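Long-range contacts in CalG4 (Micromonospora echinospora, PDB 3IA7), which is a GT-B-type protein of two domains, each built round a parallel beta sheet flanked by helices: residues A10-H15 with D109-I114; V38-F43 with V55-E60; S59-F64 with V84-A89; A93-L98 with A121-P126. All coordinates share one frame; numbering follows the deposited sequence.

Contact 1: residues A10-H15 with D109-I114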
# COMPACT_ATOMS: atom_id res chain seq x y z
N ALA A 10 -11.74 12.43 -13.31
CA ALA A 10 -12.22 13.67 -12.66
C ALA A 10 -12.55 13.36 -11.21
O ALA A 10 -13.45 12.51 -10.93
CB ALA A 10 -13.47 14.21 -13.40
N ASN A 11 -11.89 14.04 -10.26
CA ASN A 11 -12.12 13.80 -8.86
C ASN A 11 -12.09 15.10 -8.06
O ASN A 11 -11.51 16.12 -8.51
CB ASN A 11 -11.08 12.82 -8.26
CG ASN A 11 -11.66 11.98 -7.08
OD1 ASN A 11 -12.69 12.30 -6.47
ND2 ASN A 11 -11.02 10.86 -6.81
N VAL A 12 -12.74 15.08 -6.91
CA VAL A 12 -12.71 16.21 -6.00
C VAL A 12 -11.43 16.08 -5.13
O VAL A 12 -10.82 15.02 -5.07
CB VAL A 12 -14.01 16.31 -5.14
CG1 VAL A 12 -14.15 15.09 -4.29
CG2 VAL A 12 -13.99 17.57 -4.23
N GLN A 13 -11.00 17.16 -4.49
CA GLN A 13 -9.85 17.01 -3.62
C GLN A 13 -10.32 16.35 -2.31
O GLN A 13 -11.51 16.37 -1.98
CB GLN A 13 -9.12 18.35 -3.44
CG GLN A 13 -9.90 19.39 -2.81
CD GLN A 13 -9.05 20.53 -2.21
OE1 GLN A 13 -7.79 20.66 -2.39
NE2 GLN A 13 -9.76 21.41 -1.53
N GLY A 14 -9.42 15.74 -1.57
CA GLY A 14 -9.79 15.15 -0.31
C GLY A 14 -9.33 13.72 -0.32
O GLY A 14 -9.52 12.97 -1.31
N HIS A 15 -8.71 13.34 0.80
CA HIS A 15 -8.04 12.09 0.91
C HIS A 15 -9.03 10.95 0.61
O HIS A 15 -8.67 9.97 -0.07
CB HIS A 15 -7.44 11.95 2.31
CG HIS A 15 -6.94 10.57 2.59
ND1 HIS A 15 -5.80 10.06 2.01
CD2 HIS A 15 -7.46 9.57 3.34
CE1 HIS A 15 -5.61 8.81 2.41
NE2 HIS A 15 -6.61 8.49 3.21
N ASP A 109 -15.29 10.30 -10.02
CA ASP A 109 -15.79 9.93 -8.69
C ASP A 109 -17.21 10.42 -8.54
O ASP A 109 -17.63 11.38 -9.17
CB ASP A 109 -14.89 10.56 -7.60
CG ASP A 109 -15.41 10.29 -6.19
OD1 ASP A 109 -15.17 9.16 -5.72
OD2 ASP A 109 -16.06 11.19 -5.56
N VAL A 110 -17.96 9.73 -7.69
CA VAL A 110 -19.38 10.09 -7.47
C VAL A 110 -19.62 11.53 -6.97
O VAL A 110 -20.61 12.16 -7.36
CB VAL A 110 -20.09 9.06 -6.57
CG1 VAL A 110 -19.48 9.09 -5.16
CG2 VAL A 110 -21.64 9.30 -6.53
N PHE A 111 -18.71 12.10 -6.19
CA PHE A 111 -18.93 13.49 -5.73
C PHE A 111 -19.00 14.47 -6.94
O PHE A 111 -19.99 15.22 -7.09
CB PHE A 111 -17.86 13.88 -4.71
CG PHE A 111 -17.98 15.33 -4.22
CD1 PHE A 111 -18.31 15.59 -2.89
CD2 PHE A 111 -17.72 16.39 -5.07
CE1 PHE A 111 -18.43 16.95 -2.44
CE2 PHE A 111 -17.84 17.75 -4.63
CZ PHE A 111 -18.17 18.00 -3.31
N PRO A 112 -17.99 14.49 -7.82
CA PRO A 112 -18.17 15.25 -9.08
C PRO A 112 -18.94 14.53 -10.21
O PRO A 112 -18.53 14.63 -11.38
CB PRO A 112 -16.70 15.52 -9.51
CG PRO A 112 -15.99 14.21 -9.09
CD PRO A 112 -16.61 13.94 -7.72
N PHE A 113 -20.08 13.90 -9.91
CA PHE A 113 -20.72 13.13 -10.97
C PHE A 113 -21.32 14.07 -12.02
O PHE A 113 -21.42 13.66 -13.16
CB PHE A 113 -21.79 12.18 -10.46
CG PHE A 113 -23.10 12.86 -10.10
CD1 PHE A 113 -24.16 12.84 -11.02
CD2 PHE A 113 -23.30 13.45 -8.86
CE1 PHE A 113 -25.42 13.46 -10.75
CE2 PHE A 113 -24.59 14.05 -8.55
CZ PHE A 113 -25.64 14.03 -9.51
N ILE A 114 -21.75 15.28 -11.63
CA ILE A 114 -22.28 16.21 -12.60
C ILE A 114 -21.19 16.59 -13.62
O ILE A 114 -21.38 16.49 -14.84
CB ILE A 114 -22.91 17.46 -11.95
CG1 ILE A 114 -24.08 17.02 -11.04
CG2 ILE A 114 -23.37 18.44 -13.04
CD1 ILE A 114 -24.51 18.05 -10.04

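Contact 2: residues V38-F43 with V55-E60. With CA (calcium ion), chain C.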
# COMPACT_ATOMS: atom_id res chain seq x y z
N VAL A 38 -7.73 15.17 -12.94
CA VAL A 38 -8.09 16.50 -12.43
C VAL A 38 -8.08 16.53 -10.90
O VAL A 38 -8.85 15.79 -10.21
CB VAL A 38 -9.47 16.98 -13.00
CG1 VAL A 38 -9.83 18.43 -12.52
CG2 VAL A 38 -9.52 16.84 -14.57
N THR A 39 -7.23 17.41 -10.36
CA THR A 39 -7.12 17.54 -8.93
C THR A 39 -6.57 18.92 -8.53
O THR A 39 -6.43 19.79 -9.38
CB THR A 39 -6.27 16.39 -8.29
OG1 THR A 39 -6.47 16.41 -6.86
CG2 THR A 39 -4.73 16.54 -8.70
N THR A 40 -6.33 19.14 -7.24
CA THR A 40 -5.82 20.41 -6.78
C THR A 40 -4.32 20.28 -6.47
O THR A 40 -3.80 19.17 -6.44
CB THR A 40 -6.54 20.85 -5.48
OG1 THR A 40 -6.34 19.89 -4.43
CG2 THR A 40 -8.02 21.11 -5.74
N PRO A 41 -3.64 21.42 -6.26
CA PRO A 41 -2.24 21.29 -5.95
C PRO A 41 -1.97 20.37 -4.74
O PRO A 41 -0.96 19.69 -4.69
CB PRO A 41 -1.84 22.73 -5.68
CG PRO A 41 -2.67 23.50 -6.73
CD PRO A 41 -4.02 22.85 -6.47
N LEU A 42 -2.91 20.37 -3.78
CA LEU A 42 -2.76 19.57 -2.55
C LEU A 42 -2.55 18.07 -2.82
O LEU A 42 -1.91 17.37 -2.04
CB LEU A 42 -3.99 19.76 -1.63
CG LEU A 42 -3.99 19.10 -0.24
CD1 LEU A 42 -2.73 19.42 0.59
CD2 LEU A 42 -5.30 19.52 0.51
N PHE A 43 -3.16 17.56 -3.86
CA PHE A 43 -2.99 16.16 -4.23
C PHE A 43 -2.24 15.87 -5.52
O PHE A 43 -2.15 14.69 -5.89
CB PHE A 43 -4.36 15.51 -4.31
CG PHE A 43 -4.99 15.46 -2.97
CD1 PHE A 43 -4.64 14.46 -2.05
CD2 PHE A 43 -5.83 16.51 -2.56
CE1 PHE A 43 -5.17 14.42 -0.77
CE2 PHE A 43 -6.40 16.49 -1.27
CZ PHE A 43 -6.05 15.44 -0.36
N VAL A 55 -4.19 17.81 -14.30
CA VAL A 55 -4.88 19.03 -14.71
C VAL A 55 -5.35 19.65 -13.40
O VAL A 55 -6.18 19.06 -12.66
CB VAL A 55 -6.10 18.71 -15.61
CG1 VAL A 55 -7.03 20.00 -15.74
CG2 VAL A 55 -5.62 18.21 -17.00
N LEU A 56 -4.83 20.83 -13.07
CA LEU A 56 -5.23 21.49 -11.80
C LEU A 56 -6.56 22.23 -11.91
O LEU A 56 -6.88 22.83 -12.96
CB LEU A 56 -4.18 22.53 -11.36
CG LEU A 56 -2.79 21.96 -11.08
CD1 LEU A 56 -1.84 23.15 -10.83
CD2 LEU A 56 -2.85 21.05 -9.89
N TYR A 57 -7.33 22.17 -10.81
CA TYR A 57 -8.49 23.04 -10.66
C TYR A 57 -8.36 23.73 -9.30
O TYR A 57 -7.61 23.28 -8.41
CB TYR A 57 -9.81 22.22 -10.85
CG TYR A 57 -10.34 21.52 -9.59
CD1 TYR A 57 -11.31 22.14 -8.77
CD2 TYR A 57 -9.84 20.27 -9.19
CE1 TYR A 57 -11.81 21.49 -7.62
CE2 TYR A 57 -10.35 19.63 -8.05
CZ TYR A 57 -11.34 20.25 -7.29
OH TYR A 57 -11.81 19.64 -6.12
N LYS A 58 -9.11 24.82 -9.17
CA LYS A 58 -9.19 25.60 -7.96
C LYS A 58 -10.47 25.21 -7.22
O LYS A 58 -11.59 25.38 -7.73
CB LYS A 58 -9.24 27.08 -8.32
CG LYS A 58 -9.63 27.97 -7.12
CD LYS A 58 -8.44 28.21 -6.23
CE LYS A 58 -8.76 29.33 -5.21
NZ LYS A 58 -7.64 29.33 -4.19
N SER A 59 -10.29 24.68 -6.03
CA SER A 59 -11.42 24.25 -5.22
C SER A 59 -12.14 25.36 -4.54
O SER A 59 -11.51 26.25 -3.92
CB SER A 59 -10.96 23.24 -4.15
OG SER A 59 -12.04 22.71 -3.43
N GLU A 60 -13.46 25.28 -4.62
CA GLU A 60 -14.36 26.14 -3.81
C GLU A 60 -14.08 26.05 -2.31
O GLU A 60 -14.35 26.98 -1.56
CB GLU A 60 -15.82 25.80 -4.10
CG GLU A 60 -16.22 26.07 -5.53
CD GLU A 60 -16.37 27.57 -5.84
OE1 GLU A 60 -17.06 28.28 -5.10
OE2 GLU A 60 -15.77 28.02 -6.84
CA CA C . 0.25 16.80 -1.60
O HOH W 1 0.72 17.77 -3.77
O HOH W 2 0.88 19.06 -1.00

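Contact 3: residues S59-F64 with V84-A89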
# COMPACT_ATOMS: atom_id res chain seq x y z
N SER A 59 -10.29 24.68 -6.03
CA SER A 59 -11.42 24.25 -5.22
C SER A 59 -12.14 25.36 -4.54
O SER A 59 -11.51 26.25 -3.92
CB SER A 59 -10.96 23.24 -4.15
OG SER A 59 -12.04 22.71 -3.43
N GLU A 60 -13.46 25.28 -4.62
CA GLU A 60 -14.36 26.14 -3.81
C GLU A 60 -14.08 26.05 -2.31
O GLU A 60 -14.35 26.98 -1.56
CB GLU A 60 -15.82 25.80 -4.10
CG GLU A 60 -16.22 26.07 -5.53
CD GLU A 60 -16.37 27.57 -5.84
OE1 GLU A 60 -17.06 28.28 -5.10
OE2 GLU A 60 -15.77 28.02 -6.84
N PHE A 61 -13.49 24.94 -1.90
CA PHE A 61 -13.27 24.66 -0.49
C PHE A 61 -12.03 25.35 0.11
O PHE A 61 -11.76 25.24 1.32
CB PHE A 61 -13.29 23.14 -0.27
CG PHE A 61 -14.63 22.51 -0.57
CD1 PHE A 61 -15.74 22.79 0.23
CD2 PHE A 61 -14.80 21.67 -1.66
CE1 PHE A 61 -16.97 22.24 -0.05
CE2 PHE A 61 -16.02 21.13 -1.95
CZ PHE A 61 -17.11 21.40 -1.15
N ASP A 62 -11.29 26.06 -0.73
CA ASP A 62 -10.20 26.89 -0.27
C ASP A 62 -10.76 28.04 0.56
O ASP A 62 -10.20 28.38 1.59
CB ASP A 62 -9.39 27.41 -1.47
CG ASP A 62 -8.47 26.34 -2.03
OD1 ASP A 62 -8.62 25.17 -1.62
OD2 ASP A 62 -7.60 26.66 -2.86
N THR A 63 -11.88 28.60 0.11
CA THR A 63 -12.46 29.80 0.70
C THR A 63 -13.83 29.52 1.34
O THR A 63 -14.35 30.36 2.08
CB THR A 63 -12.58 30.93 -0.35
OG1 THR A 63 -13.35 30.45 -1.47
CG2 THR A 63 -11.20 31.35 -0.83
N PHE A 64 -14.42 28.38 0.99
CA PHE A 64 -15.58 27.84 1.69
C PHE A 64 -15.03 26.94 2.78
O PHE A 64 -15.04 25.69 2.67
CB PHE A 64 -16.48 27.05 0.73
CG PHE A 64 -17.85 26.74 1.26
CD1 PHE A 64 -18.94 27.55 0.93
CD2 PHE A 64 -18.07 25.61 2.05
CE1 PHE A 64 -20.23 27.25 1.39
CE2 PHE A 64 -19.35 25.30 2.52
CZ PHE A 64 -20.43 26.12 2.20
N VAL A 84 -22.43 22.24 -6.26
CA VAL A 84 -22.59 22.53 -7.69
C VAL A 84 -21.40 23.34 -8.25
O VAL A 84 -20.86 22.97 -9.31
CB VAL A 84 -23.96 23.17 -8.02
CG1 VAL A 84 -24.03 23.52 -9.51
CG2 VAL A 84 -25.12 22.19 -7.66
N ARG A 85 -20.99 24.39 -7.55
CA ARG A 85 -19.83 25.18 -7.98
C ARG A 85 -18.57 24.34 -8.09
O ARG A 85 -17.79 24.52 -9.03
CB ARG A 85 -19.56 26.39 -7.09
CG ARG A 85 -20.63 27.50 -7.15
CD ARG A 85 -20.14 28.79 -6.51
NE ARG A 85 -19.79 28.63 -5.10
CZ ARG A 85 -20.64 28.75 -4.08
NH1 ARG A 85 -21.92 29.05 -4.31
NH2 ARG A 85 -20.22 28.59 -2.83
N GLU A 86 -18.36 23.43 -7.15
CA GLU A 86 -17.18 22.55 -7.18
C GLU A 86 -17.22 21.61 -8.39
O GLU A 86 -16.18 21.41 -9.06
CB GLU A 86 -17.13 21.70 -5.88
CG GLU A 86 -15.78 20.91 -5.72
CD GLU A 86 -14.60 21.79 -5.31
OE1 GLU A 86 -14.65 23.03 -5.48
OE2 GLU A 86 -13.60 21.23 -4.81
N ASN A 87 -18.40 21.03 -8.66
CA ASN A 87 -18.57 20.26 -9.91
C ASN A 87 -18.20 21.13 -11.14
O ASN A 87 -17.49 20.68 -12.03
CB ASN A 87 -20.01 19.77 -10.03
CG ASN A 87 -20.20 18.42 -9.37
OD1 ASN A 87 -20.09 17.41 -10.04
ND2 ASN A 87 -20.39 18.40 -8.03
N VAL A 88 -18.73 22.35 -11.17
CA VAL A 88 -18.44 23.29 -12.29
C VAL A 88 -16.93 23.65 -12.41
O VAL A 88 -16.38 23.77 -13.52
CB VAL A 88 -19.33 24.57 -12.21
CG1 VAL A 88 -18.89 25.62 -13.23
CG2 VAL A 88 -20.82 24.22 -12.45
N ALA A 89 -16.27 23.83 -11.27
CA ALA A 89 -14.83 24.11 -11.24
C ALA A 89 -14.04 23.01 -11.97
O ALA A 89 -13.17 23.30 -12.79
CB ALA A 89 -14.34 24.30 -9.79
O HOH W 3 -17.01 28.90 -2.47

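Contact 4: residues A93-L98 with A121-P126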
# COMPACT_ATOMS: atom_id res chain seq x y z
N ALA A 93 -12.21 23.17 -15.73
CA ALA A 93 -10.75 22.92 -15.80
C ALA A 93 -10.44 21.84 -16.83
O ALA A 93 -9.49 21.96 -17.56
CB ALA A 93 -10.20 22.44 -14.47
N ALA A 94 -11.22 20.76 -16.80
CA ALA A 94 -11.03 19.62 -17.71
C ALA A 94 -11.28 20.05 -19.17
O ALA A 94 -10.49 19.72 -20.05
CB ALA A 94 -11.97 18.52 -17.37
N GLU A 95 -12.35 20.81 -19.40
CA GLU A 95 -12.64 21.30 -20.77
C GLU A 95 -11.57 22.24 -21.31
O GLU A 95 -11.12 22.11 -22.46
CB GLU A 95 -14.00 21.95 -20.81
CG GLU A 95 -15.12 20.90 -20.59
CD GLU A 95 -16.50 21.44 -20.96
OE1 GLU A 95 -16.58 22.32 -21.82
OE2 GLU A 95 -17.52 20.96 -20.47
N GLU A 96 -11.13 23.17 -20.47
CA GLU A 96 -10.09 24.11 -20.85
C GLU A 96 -8.79 23.35 -21.18
O GLU A 96 -8.16 23.61 -22.21
CB GLU A 96 -9.87 25.15 -19.73
CG GLU A 96 -8.86 26.29 -20.04
CD GLU A 96 -7.44 25.79 -20.19
OE1 GLU A 96 -6.91 25.08 -19.29
OE2 GLU A 96 -6.81 26.11 -21.23
N ALA A 97 -8.40 22.41 -20.33
CA ALA A 97 -7.17 21.64 -20.50
C ALA A 97 -7.15 20.67 -21.68
O ALA A 97 -6.13 20.55 -22.35
CB ALA A 97 -6.79 20.90 -19.24
N LEU A 98 -8.25 19.99 -21.93
CA LEU A 98 -8.30 19.03 -23.02
C LEU A 98 -8.69 19.70 -24.35
O LEU A 98 -8.25 19.29 -25.43
CB LEU A 98 -9.22 17.87 -22.66
CG LEU A 98 -8.72 16.78 -21.72
CD1 LEU A 98 -7.67 15.94 -22.34
CD2 LEU A 98 -8.18 17.33 -20.36
N ALA A 121 -20.93 13.74 -21.95
CA ALA A 121 -21.89 14.19 -22.94
C ALA A 121 -21.27 15.13 -23.99
O ALA A 121 -21.42 14.90 -25.19
CB ALA A 121 -23.09 14.88 -22.24
N ARG A 122 -20.59 16.18 -23.55
CA ARG A 122 -20.03 17.17 -24.47
C ARG A 122 -18.95 16.54 -25.35
O ARG A 122 -18.92 16.77 -26.55
CB ARG A 122 -19.45 18.40 -23.78
CG ARG A 122 -18.80 19.42 -24.81
CD ARG A 122 -18.74 20.81 -24.18
NE ARG A 122 -20.07 21.36 -23.94
CZ ARG A 122 -20.31 22.40 -23.16
NH1 ARG A 122 -19.30 23.06 -22.54
NH2 ARG A 122 -21.55 22.79 -23.01
N TRP A 123 -18.10 15.73 -24.75
CA TRP A 123 -17.04 15.08 -25.51
C TRP A 123 -17.52 13.87 -26.35
O TRP A 123 -16.77 13.40 -27.22
CB TRP A 123 -15.88 14.66 -24.60
CG TRP A 123 -15.06 15.82 -24.06
CD1 TRP A 123 -14.91 17.08 -24.60
CD2 TRP A 123 -14.28 15.79 -22.89
NE1 TRP A 123 -14.08 17.85 -23.80
CE2 TRP A 123 -13.65 17.06 -22.76
CE3 TRP A 123 -14.01 14.80 -21.93
CZ2 TRP A 123 -12.83 17.35 -21.71
CZ3 TRP A 123 -13.17 15.10 -20.89
CH2 TRP A 123 -12.57 16.36 -20.81
N ASP A 124 -18.76 13.41 -26.08
CA ASP A 124 -19.35 12.21 -26.70
C ASP A 124 -18.46 10.97 -26.44
O ASP A 124 -17.94 10.33 -27.38
CB ASP A 124 -19.61 12.44 -28.21
CG ASP A 124 -20.29 11.24 -28.90
OD1 ASP A 124 -21.06 10.53 -28.26
OD2 ASP A 124 -20.04 10.97 -30.08
N ARG A 125 -18.27 10.68 -25.16
CA ARG A 125 -17.37 9.61 -24.72
C ARG A 125 -18.08 8.79 -23.67
O ARG A 125 -18.92 9.32 -22.96
CB ARG A 125 -16.06 10.19 -24.14
CG ARG A 125 -15.17 10.89 -25.18
CD ARG A 125 -14.73 9.89 -26.26
NE ARG A 125 -13.75 10.44 -27.22
CZ ARG A 125 -14.02 10.97 -28.42
NH1 ARG A 125 -15.28 11.05 -28.88
NH2 ARG A 125 -13.02 11.41 -29.18
N PRO A 126 -17.71 7.51 -23.53
CA PRO A 126 -18.23 6.66 -22.45
C PRO A 126 -17.66 7.11 -21.12
O PRO A 126 -16.62 7.82 -21.06
CB PRO A 126 -17.74 5.24 -22.83
CG PRO A 126 -16.49 5.48 -23.60
CD PRO A 126 -16.73 6.79 -24.37

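Contact 1: residues A10-H15 with D109-I114
V12 lies across the ring of F111 at about a right angle and meets it with its whole branched end. CG2, anti to the backbone N, stands over one face, offset toward the rim, in a CH-pi contact 4.2 Å from the ring centroid. CG1 lies 3.8 Å from F111 CG, and CB of V12 comes closest, 3.7 Å from F111 CD2. F111 reaches this place with its own CG anti to the backbone N (chi1 178°). Beside it the P112 ring packs on the backbone of N11, its CG 3.9 Å from N11 CA. N11 and D109 approach with amide and carboxylate planes 25° apart, and N11 OD1 sits 3.0 Å from D109 CB. That oxygen accepts from V12 N, while D109 OD2 takes F111 N from above the carboxylate plane to form an Asx turn; H17 ND1 is a second partner of the same OD2. One backbone bond, D109 N to A10 O at 3.0 Å, spans the two segments. The contact is buried at the C-terminal ends of the adjacent parallel strands 6-10 and 105-109, where the chain turns into helices 15-30 and 113-123, with helix 75-98 touching V12 and P112.

Contact 2: residues V38-F43 with V55-E60
T40 and Y57 meet through a methyl group over a ring: T40 CG2 stands above one face of Y57, offset toward the rim, in a CH-pi contact 3.9 Å from the ring centroid. The same methyl lies 3.5 Å from Y57 O and also touches S59 CB. With CG2 anti to the carbonyl carbon, T40 puts OG1 between N and C (chi1 61°), where it hydrogen-bonds to Q13 OE1. From the strand side V38 CG1 reaches Y57 CD2 at 3.8 Å, the two side chains crossing at about a right angle, while V38 CG2 packs on V55 CB. L56 CD2 touches the P41 ring, 4.0 Å from P41 CG.

Two backbone bonds fix this arrangement: T39 N donates to V55 O at 3.0 Å, and Y57 N to T39 O at 2.9 Å. Farther out, Y57 OH is hydrogen-bonded to Q13 N and E86 OE2, which ties the ring to the loop after strand 6-10 and to helix 75-98.

Beyond P41, L42 O binds a calcium ion at 2.3 Å. One of the two waters on the metal donates to P41 O at 2.7 Å; E46, with Q225 and H297 of the second subunit, supplies further ligands, so the ion bridges the two chains. The parallel bridges V38 with V55 and T39 with L56 join the two strands of a beta-alpha-beta unit, strand 34-39, helix 41-49 and strand 53-56, at the edge of a Rossmann-like sheet.

Contact 3: residues S59-F64 with V84-A89
An ST turn at S59 opens this contact, and the carboxylate of E86 from helix 75-98 grips it with both oxygens. S59 OG donates to E86 OE2 at 2.6 Å and itself accepts from F61 N, closing the turn. E86 OE1 receives E60 N at 2.7 Å through its syn lone pair. The E86 chain, bent at chi2 (75°), passes E60 in the opposite direction, and F61 presents its edge to the same group, CD2 3.4 Å from E86 OE2. Together with the bond from Y57, three residues hold the buried carboxylate, which probably favours its charged form.

E60 turns toward R85, whose side chain it crosses at about a right angle. R85 NE donates to E60 OE1 at 2.8 Å in a salt bridge; the oxygen lies in the guanidinium plane, but the nitrogen stands above the carboxylate plane, the two planes being 67° apart. A water donates to the same OE1 at 2.7 Å and accepts from R85 NH2. The loop after strand 53-56 is thereby fastened to the middle of helix 75-98, with E60, F61 and F64 also touching V82 of that helix, and helix 159-170 packing against V84 and V88.

Contact 4: residues A93-L98 with A121-P126
W123 brings CZ2 and CH2 of its indole against helix 75-98, CZ2 lying 3.8 Å from L98 CB. The side chains of L98 and W123 cross at about a right angle, with L98 CG 4.0 Å from W123 CH2. One turn back, A94 CB touches the same CH2 at 4.1 Å, and A94 O lies at the ring edge, near its plane.

To one side of the indole, E95 and R122 form a salt bridge. E95 OE1 accepts from R122 NH1 at 2.9 Å through its syn lone pair, although the carboxylate and guanidinium planes stand 81° apart. R122 CD also lies 3.5 Å from E95 OE1. The other oxygen of E95 is hydrogen-bonded to Y172 OH, and the Y172 ring also makes a cation-pi contact with R122, so this residue binds both members of the pair. Just after W123, D124 has positive phi and ends helix 113-123 in a Schellman motif. The contact joins the C-terminal ends of helices 75-98 and 113-123 against the sheet: W123 packs on L8 of strand 6-10 and V106 of strand 105-109, and L98 on H6.

From the N terminus, strand 6-10 leads into the first half of contact 1, whose loop closes only at 109-114. Within that span contact 2 closes a short loop round helix 41-49, and contact 3, which starts on S59 and E60 where contact 2 ends, closes a second onto helix 75-98. Contact 4 opens near the end of that helix, before contact 1 has closed, and ends at 121-126, so contacts 1 and 4 cross. Contacts 1, 2 and 3 touch one another, while contacts 1 and 4 share helix 113-123 and contacts 3 and 4 share helix 75-98. Together they tie strands 53-56, 34-39, 6-10 and 105-109 to helices 75-98 and 113-123.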